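Local coordinates for protein indole-3-pyruvate decarboxylase (Azospirillum brasilense, PDB 2NXW) that decarboxylates indole-3-pyruvate to indole-3-acetaldehyde in auxin biosynthesis, using thiamine diphosphate and a metal ion, with phenylpyruvate as a further substrate, at residues 231-236 and 335-340; 156-161 and 185-190; 377-382 and 517-522. One frame throughout, in Å; residues are numbered along the deposited sequence.

Contact 1 (231-236 and 335-340); sequences VEVRRY and IPLAGL
The carboxylate of E232 has the CD2 methyl of L337 beside its OE1, 3.8 Å from that oxygen and somewhat out of the carboxylate plane. OE2 points elsewhere. It takes a salt bridge from NZ of K110 and a hydrogen bond from the backbone N of D322, which together probably hold the flat group's rotation. The guanidinium of R235 lies apart from this meeting. One of its faces carries CG2 of V231, offset toward the rim. The Y236 ring reaches L337 only loosely, with CD2 of the tyrosine 4.5 Å from CB of the leucine.

The contact itself is apolar and small. CD2 of L337 comes closest to CB of E232, at 3.6 Å. The same methyl sits 4.2 Å from CG2 of V233. One leucine branch therefore serves both residues. L337 has CG anti to its backbone N (chi1 -165°), which carries the two methyls across to helix 231-235. E232 turns the other way, with CG beside the backbone N and anti to the carbonyl carbon (chi1 -69°). Its chain then runs on extended and carries the carboxylate past the methyl.

L337 also rests on A320 and L296, and V233 on L296. R235 NE bonds to the carbonyl O of K110, a second link to that residue. Helix 231-235 and the first turn of helix 337-346 thus meet against strands 292-296 and 317-321, as part of the alpha/beta packing around the mixed sheet of the central domain of a thiamine diphosphate enzyme.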
loop_
_atom_site.group_PDB
_atom_site.type_symbol
_atom_site.label_atom_id
_atom_site.label_comp_id
_atom_site.label_asym_id
_atom_site.label_seq_id
_atom_site.Cartn_x
_atom_site.Cartn_y
_atom_site.Cartn_z
ATOM N N VAL A 231 -13.570 -27.730 2.302
ATOM C CA VAL A 231 -12.196 -28.094 1.955
ATOM C C VAL A 231 -11.267 -28.552 3.077
ATOM O O VAL A 231 -10.573 -29.553 2.921
ATOM C CB VAL A 231 -11.506 -26.960 1.114
ATOM C CG1 VAL A 231 -11.124 -25.791 1.985
ATOM C CG2 VAL A 231 -10.294 -27.514 0.389
ATOM N N GLU A 232 -11.247 -27.858 4.209
ATOM C CA GLU A 232 -10.354 -28.286 5.283
ATOM C C GLU A 232 -10.652 -29.690 5.813
ATOM O O GLU A 232 -9.757 -30.371 6.314
ATOM C CB GLU A 232 -10.368 -27.285 6.438
ATOM C CG GLU A 232 -9.731 -25.941 6.106
ATOM C CD GLU A 232 -9.551 -25.076 7.338
ATOM O OE1 GLU A 232 -10.377 -25.202 8.262
ATOM O OE2 GLU A 232 -8.593 -24.271 7.377
ATOM N N VAL A 233 -11.901 -30.131 5.705
ATOM C CA VAL A 233 -12.257 -31.465 6.174
ATOM C C VAL A 233 -11.499 -32.485 5.329
ATOM O O VAL A 233 -10.980 -33.474 5.847
ATOM C CB VAL A 233 -13.771 -31.711 6.060
ATOM C CG1 VAL A 233 -14.097 -33.183 6.395
ATOM C CG2 VAL A 233 -14.518 -30.780 7.028
ATOM N N ARG A 234 -11.425 -32.238 4.026
ATOM C CA ARG A 234 -10.690 -33.150 3.157
ATOM C C ARG A 234 -9.183 -33.006 3.369
ATOM O O ARG A 234 -8.472 -33.998 3.533
ATOM C CB ARG A 234 -11.004 -32.879 1.684
ATOM C CG ARG A 234 -10.347 -33.897 0.760
ATOM C CD ARG A 234 -10.279 -33.417 -0.671
ATOM N NE ARG A 234 -11.580 -33.018 -1.190
ATOM C CZ ARG A 234 -12.613 -33.837 -1.350
ATOM N NH1 ARG A 234 -12.505 -35.118 -1.029
ATOM N NH2 ARG A 234 -13.751 -33.369 -1.840
ATOM N N ARG A 235 -8.692 -31.769 3.379
ATOM C CA ARG A 235 -7.253 -31.550 3.526
ATOM C C ARG A 235 -6.669 -32.165 4.794
ATOM O O ARG A 235 -5.578 -32.745 4.760
ATOM C CB ARG A 235 -6.937 -30.052 3.497
ATOM C CG ARG A 235 -7.307 -29.346 2.187
ATOM C CD ARG A 235 -6.501 -29.838 0.984
ATOM N NE ARG A 235 -6.788 -29.005 -0.186
ATOM C CZ ARG A 235 -7.462 -29.397 -1.265
ATOM N NH1 ARG A 235 -7.932 -30.638 -1.359
ATOM N NH2 ARG A 235 -7.694 -28.533 -2.242
ATOM N N TYR A 236 -7.404 -32.064 5.897
ATOM C CA TYR A 236 -6.923 -32.579 7.172
ATOM C C TYR A 236 -7.308 -34.025 7.495
ATOM O O TYR A 236 -7.074 -34.512 8.608
ATOM C CB TYR A 236 -7.357 -31.632 8.299
ATOM C CG TYR A 236 -6.793 -30.227 8.143
ATOM C CD1 TYR A 236 -5.472 -30.032 7.729
ATOM C CD2 TYR A 236 -7.576 -29.101 8.396
ATOM C CE1 TYR A 236 -4.941 -28.752 7.564
ATOM C CE2 TYR A 236 -7.052 -27.799 8.235
ATOM C CZ TYR A 236 -5.733 -27.643 7.816
ATOM O OH TYR A 236 -5.204 -26.386 7.653
ATOM N N ILE A 335 -7.880 -22.345 17.214
ATOM C CA ILE A 335 -8.803 -23.464 17.272
ATOM C C ILE A 335 -8.639 -24.322 16.027
ATOM O O ILE A 335 -9.159 -23.985 14.962
ATOM C CB ILE A 335 -10.267 -22.989 17.355
ATOM C CG1 ILE A 335 -10.483 -22.233 18.671
ATOM C CG2 ILE A 335 -11.216 -24.184 17.227
ATOM C CD1 ILE A 335 -11.923 -21.906 18.977
ATOM N N PRO A 336 -7.885 -25.424 16.135
ATOM C CA PRO A 336 -7.684 -26.309 14.985
ATOM C C PRO A 336 -9.016 -26.977 14.673
ATOM O O PRO A 336 -9.781 -27.288 15.579
ATOM C CB PRO A 336 -6.628 -27.292 15.481
ATOM C CG PRO A 336 -6.869 -27.336 16.969
ATOM C CD PRO A 336 -7.137 -25.899 17.314
ATOM N N LEU A 337 -9.304 -27.175 13.394
ATOM C CA LEU A 337 -10.560 -27.791 12.998
ATOM C C LEU A 337 -10.758 -29.169 13.635
ATOM O O LEU A 337 -11.852 -29.486 14.096
ATOM C CB LEU A 337 -10.634 -27.901 11.474
ATOM C CG LEU A 337 -12.031 -28.199 10.918
ATOM C CD1 LEU A 337 -12.959 -27.037 11.231
ATOM C CD2 LEU A 337 -11.963 -28.424 9.417
ATOM N N ALA A 338 -9.708 -29.983 13.665
ATOM C CA ALA A 338 -9.815 -31.308 14.254
ATOM C C ALA A 338 -10.208 -31.210 15.725
ATOM O O ALA A 338 -10.972 -32.036 16.224
ATOM C CB ALA A 338 -8.497 -32.061 14.110
ATOM N N GLY A 339 -9.689 -30.186 16.403
ATOM C CA GLY A 339 -9.996 -29.994 17.814
ATOM C C GLY A 339 -11.432 -29.571 18.046
ATOM O O GLY A 339 -12.077 -30.017 19.004
ATOM N N LEU A 340 -11.944 -28.702 17.179
ATOM C CA LEU A 340 -13.322 -28.244 17.291
ATOM C C LEU A 340 -14.262 -29.430 17.085
ATOM O O LEU A 340 -15.240 -29.594 17.812
ATOM C CB LEU A 340 -13.613 -27.174 16.236
ATOM C CG LEU A 340 -15.071 -26.743 16.137
ATOM C CD1 LEU A 340 -15.481 -26.023 17.419
ATOM C CD2 LEU A 340 -15.258 -25.838 14.922
#

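Contact 2 (156-161 and 185-190); sequences DDPAKA and RNMVNA
P158 and M187 meet between the first connecting loop of a beta-alpha-beta crossover and the loop that follows its second strand. The unit runs from strand 152-154 through helix 161-175 to strand 179-184.

M187 carries the contact. Its SD lies 3.7 Å from CD of P158, and the two side chains cross at about a right angle. The methyl CE goes further and reaches the backbone O of D156 at 3.4 Å. The chain is bent to do this: CG stands beside the backbone N (chi1 -69°), and the chain then bends at chi2 (-63°). CG also passes 4.1 Å from CA of D156. The thioether thus lies along the D156 backbone and against one end of the proline ring. The other end of the ring meets A190, with CB of P158 4.2 Å from CB of A190. With an alanine in place of M187, the D156 carbonyl and P158 CD would probably lose their packing partner and a gap would open between the loops.

Both loops are shaped locally. D157 OD1 accepts from N of A159 at 3.0 Å, an Asx turn. The bond is bent, 136° at the hydrogen, and comes from the anti side, tilted out of the carboxylate plane. M187 to A190 form a type I beta turn, closed by a bond from A190 N to M187 O.

M187 and D156 both also touch T122, and D156 OD2 pairs with R154. Within the turn, V188 packs on helices 23-33 and 48-57. The contact lies at the surface, next to 152-154, an outermost strand of this parallel sheet within the chain.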
loop_
_atom_site.group_PDB
_atom_site.type_symbol
_atom_site.label_atom_id
_atom_site.label_comp_id
_atom_site.label_asym_id
_atom_site.label_seq_id
_atom_site.Cartn_x
_atom_site.Cartn_y
_atom_site.Cartn_z
ATOM N N ASP A 156 20.312 -20.779 4.124
ATOM C CA ASP A 156 21.691 -20.351 3.919
ATOM C C ASP A 156 22.600 -20.565 5.130
ATOM O O ASP A 156 23.741 -20.098 5.146
ATOM C CB ASP A 156 21.726 -18.871 3.526
ATOM C CG ASP A 156 21.048 -17.977 4.546
ATOM O OD1 ASP A 156 20.791 -18.427 5.683
ATOM O OD2 ASP A 156 20.779 -16.806 4.209
ATOM N N ASP A 157 22.091 -21.258 6.139
ATOM C CA ASP A 157 22.866 -21.539 7.347
ATOM C C ASP A 157 22.600 -22.989 7.735
ATOM O O ASP A 157 21.548 -23.302 8.294
ATOM C CB ASP A 157 22.429 -20.612 8.480
ATOM C CG ASP A 157 23.275 -20.772 9.729
ATOM O OD1 ASP A 157 23.864 -21.856 9.913
ATOM O OD2 ASP A 157 23.337 -19.815 10.529
ATOM N N PRO A 158 23.552 -23.894 7.443
ATOM C CA PRO A 158 23.374 -25.312 7.771
ATOM C C PRO A 158 23.050 -25.628 9.227
ATOM O O PRO A 158 22.360 -26.602 9.506
ATOM C CB PRO A 158 24.684 -25.951 7.296
ATOM C CG PRO A 158 25.667 -24.829 7.369
ATOM C CD PRO A 158 24.885 -23.646 6.871
ATOM N N ALA A 159 23.525 -24.806 10.157
ATOM C CA ALA A 159 23.237 -25.056 11.561
ATOM C C ALA A 159 21.761 -24.825 11.872
ATOM O O ALA A 159 21.194 -25.494 12.733
ATOM C CB ALA A 159 24.104 -24.157 12.446
ATOM N N LYS A 160 21.142 -23.880 11.165
ATOM C CA LYS A 160 19.738 -23.542 11.389
ATOM C C LYS A 160 18.767 -24.216 10.420
ATOM O O LYS A 160 17.559 -24.200 10.640
ATOM C CB LYS A 160 19.538 -22.026 11.284
ATOM C CG LYS A 160 20.341 -21.201 12.268
ATOM C CD LYS A 160 20.093 -19.716 12.052
ATOM C CE LYS A 160 20.899 -18.863 13.026
ATOM N NZ LYS A 160 20.651 -17.407 12.825
ATOM N N ALA A 161 19.302 -24.812 9.361
ATOM C CA ALA A 161 18.470 -25.451 8.338
ATOM C C ALA A 161 17.434 -26.459 8.844
ATOM O O ALA A 161 16.258 -26.391 8.478
ATOM C CB ALA A 161 19.361 -26.107 7.291
ATOM N N ARG A 185 23.002 -22.551 -3.980
ATOM C CA ARG A 185 23.604 -23.771 -4.503
ATOM C C ARG A 185 24.798 -24.343 -3.741
ATOM O O ARG A 185 25.033 -25.549 -3.801
ATOM C CB ARG A 185 23.950 -23.613 -5.985
ATOM C CG ARG A 185 24.866 -22.477 -6.333
ATOM C CD ARG A 185 25.230 -22.594 -7.796
ATOM N NE ARG A 185 25.860 -21.389 -8.313
ATOM C CZ ARG A 185 26.145 -21.194 -9.595
ATOM N NH1 ARG A 185 25.856 -22.133 -10.488
ATOM N NH2 ARG A 185 26.706 -20.058 -9.985
ATOM N N ASN A 186 25.535 -23.505 -3.017
ATOM C CA ASN A 186 26.686 -24.006 -2.259
ATOM C C ASN A 186 26.270 -24.647 -0.932
ATOM O O ASN A 186 27.110 -25.187 -0.203
ATOM C CB ASN A 186 27.706 -22.877 -2.010
ATOM C CG ASN A 186 27.166 -21.778 -1.108
ATOM O OD1 ASN A 186 26.012 -21.362 -1.237
ATOM N ND2 ASN A 186 28.010 -21.285 -0.199
ATOM N N MET A 187 24.976 -24.598 -0.623
ATOM C CA MET A 187 24.461 -25.183 0.609
ATOM C C MET A 187 23.815 -26.546 0.386
ATOM O O MET A 187 23.564 -27.288 1.334
ATOM C CB MET A 187 23.448 -24.242 1.266
ATOM C CG MET A 187 24.053 -22.968 1.845
ATOM S SD MET A 187 25.224 -23.346 3.178
ATOM C CE MET A 187 26.125 -21.786 3.313
ATOM N N VAL A 188 23.551 -26.878 -0.873
ATOM C CA VAL A 188 22.928 -28.153 -1.213
ATOM C C VAL A 188 23.624 -29.356 -0.584
ATOM O O VAL A 188 22.974 -30.242 -0.015
ATOM C CB VAL A 188 22.891 -28.344 -2.753
ATOM C CG1 VAL A 188 22.487 -29.776 -3.122
ATOM C CG2 VAL A 188 21.912 -27.348 -3.356
ATOM N N ASN A 189 24.950 -29.369 -0.662
ATOM C CA ASN A 189 25.720 -30.489 -0.139
ATOM C C ASN A 189 26.298 -30.290 1.250
ATOM O O ASN A 189 27.059 -31.130 1.734
ATOM C CB ASN A 189 26.826 -30.833 -1.135
ATOM C CG ASN A 189 26.273 -31.362 -2.446
ATOM O OD1 ASN A 189 25.771 -32.483 -2.507
ATOM N ND2 ASN A 189 26.348 -30.552 -3.493
ATOM N N ALA A 190 25.932 -29.195 1.903
ATOM C CA ALA A 190 26.433 -28.938 3.250
ATOM C C ALA A 190 25.827 -29.926 4.233
ATOM O O ALA A 190 24.633 -30.232 4.169
ATOM C CB ALA A 190 26.098 -27.518 3.674
#

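Contact 3 (377-382 and 517-522); sequences MDIARA and AELKAA
L519 packs on D378, I379 and A382, joining helices 376-388 and 516-528 of the alpha/beta fold built on the C-terminal parallel sheet. The two segments run in roughly the same direction. Their axes come within 10.2 Å and cross at -36°.

In sequence order, A517 comes first and bonds through its backbone to D370. E518 turns back on its own helix start, where OE1 accepts from the backbone N of R514 and of T515. L519 makes the contact with the other helix. Its CG is anti to the backbone N (chi1 167°), which points the branched end at that helix. K520 is the nearest in backbone terms, its CA 6.1 Å from CA of A382. Its side chain leads away, however, to a salt bridge with D524. A522 packs on the sheet, touching V511, V513 and I536.

On the facing helix, I379 crosses L519 at about a right angle, and its CG1 lies 4.0 Å from CD2 of L519. I379 also rests on I472, F474 and A538, so the sheet backs this buried spot. D378 offers its backbone O and its CB, while its carboxylate turns elsewhere: OD2 accepts from N of A375. CD2 of L519 also sits 4.2 Å from CB of A382, and its closest approach is 3.8 Å, to the backbone O of D378.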
loop_
_atom_site.group_PDB
_atom_site.type_symbol
_atom_site.label_atom_id
_atom_site.label_comp_id
_atom_site.label_asym_id
_atom_site.label_seq_id
_atom_site.Cartn_x
_atom_site.Cartn_y
_atom_site.Cartn_z
ATOM N N MET A 377 -23.370 -31.856 -22.857
ATOM C CA MET A 377 -24.123 -32.865 -22.118
ATOM C C MET A 377 -23.990 -34.267 -22.712
ATOM O O MET A 377 -24.165 -35.261 -22.003
ATOM C CB MET A 377 -25.600 -32.478 -22.003
ATOM C CG MET A 377 -25.844 -31.226 -21.162
ATOM S SD MET A 377 -24.997 -31.200 -19.560
ATOM C CE MET A 377 -25.994 -32.339 -18.619
ATOM N N ASP A 378 -23.690 -34.350 -24.005
ATOM C CA ASP A 378 -23.506 -35.649 -24.637
ATOM C C ASP A 378 -22.219 -36.270 -24.112
ATOM O O ASP A 378 -22.126 -37.490 -23.956
ATOM C CB ASP A 378 -23.434 -35.509 -26.152
ATOM C CG ASP A 378 -24.737 -35.014 -26.740
ATOM O OD1 ASP A 378 -25.789 -35.579 -26.377
ATOM O OD2 ASP A 378 -24.701 -34.074 -27.560
ATOM N N ILE A 379 -21.221 -35.433 -23.842
ATOM C CA ILE A 379 -19.962 -35.942 -23.313
ATOM C C ILE A 379 -20.213 -36.473 -21.901
ATOM O O ILE A 379 -19.718 -37.538 -21.538
ATOM C CB ILE A 379 -18.881 -34.842 -23.328
ATOM C CG1 ILE A 379 -18.600 -34.435 -24.778
ATOM C CG2 ILE A 379 -17.591 -35.362 -22.664
ATOM C CD1 ILE A 379 -17.675 -33.224 -24.905
ATOM N N ALA A 380 -21.017 -35.765 -21.108
ATOM C CA ALA A 380 -21.335 -36.246 -19.771
ATOM C C ALA A 380 -22.096 -37.576 -19.872
ATOM O O ALA A 380 -21.815 -38.516 -19.129
ATOM C CB ALA A 380 -22.171 -35.209 -19.012
ATOM N N ARG A 381 -23.052 -37.671 -20.794
ATOM C CA ARG A 381 -23.803 -38.915 -20.937
ATOM C C ARG A 381 -22.899 -40.061 -21.369
ATOM O O ARG A 381 -23.073 -41.189 -20.904
ATOM C CB ARG A 381 -24.948 -38.768 -21.949
ATOM C CG ARG A 381 -26.107 -37.911 -21.462
ATOM C CD ARG A 381 -27.161 -37.742 -22.562
ATOM N NE ARG A 381 -27.862 -36.465 -22.441
ATOM C CZ ARG A 381 -28.752 -36.179 -21.497
ATOM N NH1 ARG A 381 -29.074 -37.081 -20.580
ATOM N NH2 ARG A 381 -29.304 -34.975 -21.454
ATOM N N ALA A 382 -21.931 -39.784 -22.242
ATOM C CA ALA A 382 -21.043 -40.851 -22.714
ATOM C C ALA A 382 -20.245 -41.434 -21.559
ATOM O O ALA A 382 -20.132 -42.653 -21.410
ATOM C CB ALA A 382 -20.102 -40.323 -23.788
ATOM N N ALA A 517 -22.168 -40.535 -32.369
ATOM C CA ALA A 517 -21.766 -41.924 -32.576
ATOM C C ALA A 517 -20.239 -42.023 -32.532
ATOM O O ALA A 517 -19.693 -42.947 -31.929
ATOM C CB ALA A 517 -22.297 -42.439 -33.915
ATOM N N GLU A 518 -19.550 -41.064 -33.145
ATOM C CA GLU A 518 -18.087 -41.078 -33.137
ATOM C C GLU A 518 -17.569 -40.886 -31.716
ATOM O O GLU A 518 -16.583 -41.502 -31.316
ATOM C CB GLU A 518 -17.543 -39.987 -34.055
ATOM C CG GLU A 518 -17.809 -40.268 -35.525
ATOM C CD GLU A 518 -17.489 -39.093 -36.423
ATOM O OE1 GLU A 518 -17.308 -37.959 -35.919
ATOM O OE2 GLU A 518 -17.432 -39.294 -37.652
ATOM N N LEU A 519 -18.230 -40.029 -30.948
ATOM C CA LEU A 519 -17.823 -39.809 -29.570
ATOM C C LEU A 519 -17.934 -41.099 -28.756
ATOM O O LEU A 519 -17.024 -41.450 -27.997
ATOM C CB LEU A 519 -18.702 -38.727 -28.929
ATOM C CG LEU A 519 -18.638 -38.562 -27.407
ATOM C CD1 LEU A 519 -17.278 -38.024 -26.984
ATOM C CD2 LEU A 519 -19.747 -37.604 -26.971
ATOM N N LYS A 520 -19.046 -41.814 -28.907
ATOM C CA LYS A 520 -19.245 -43.045 -28.147
ATOM C C LYS A 520 -18.149 -44.051 -28.484
ATOM O O LYS A 520 -17.562 -44.663 -27.579
ATOM C CB LYS A 520 -20.627 -43.641 -28.454
ATOM C CG LYS A 520 -21.173 -44.593 -27.392
ATOM C CD LYS A 520 -20.678 -46.004 -27.592
ATOM C CE LYS A 520 -21.335 -46.965 -26.606
ATOM N NZ LYS A 520 -20.821 -48.353 -26.777
ATOM N N ALA A 521 -17.867 -44.216 -29.770
ATOM C CA ALA A 521 -16.834 -45.157 -30.208
ATOM C C ALA A 521 -15.449 -44.758 -29.712
ATOM O O ALA A 521 -14.681 -45.600 -29.239
ATOM C CB ALA A 521 -16.827 -45.264 -31.737
ATOM N N ALA A 522 -15.126 -43.473 -29.809
ATOM C CA ALA A 522 -13.818 -43.005 -29.372
ATOM C C ALA A 522 -13.604 -43.167 -27.876
ATOM O O ALA A 522 -12.492 -43.482 -27.447
ATOM C CB ALA A 522 -13.629 -41.542 -29.770
#

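Each contact lies beside a different sheet of the chain. Contact 2 is beside the N-terminal parallel sheet, contact 1 beside the mixed central sheet and contact 3 beside the C-terminal parallel sheet. None touches another. Centres of contacts 1 and 2 are about 34 Å apart, those of 1 and 3 about 39 Å, and those of 2 and 3 about 55 Å. Contact 3 lies across the chain's centre from both others. It is also the one near the cofactor: the I379 side chain is about 10 Å from a bound thiamine diphosphate and about 11 Å from a magnesium ion. Contacts 1 and 2 lie away from the annotated sites.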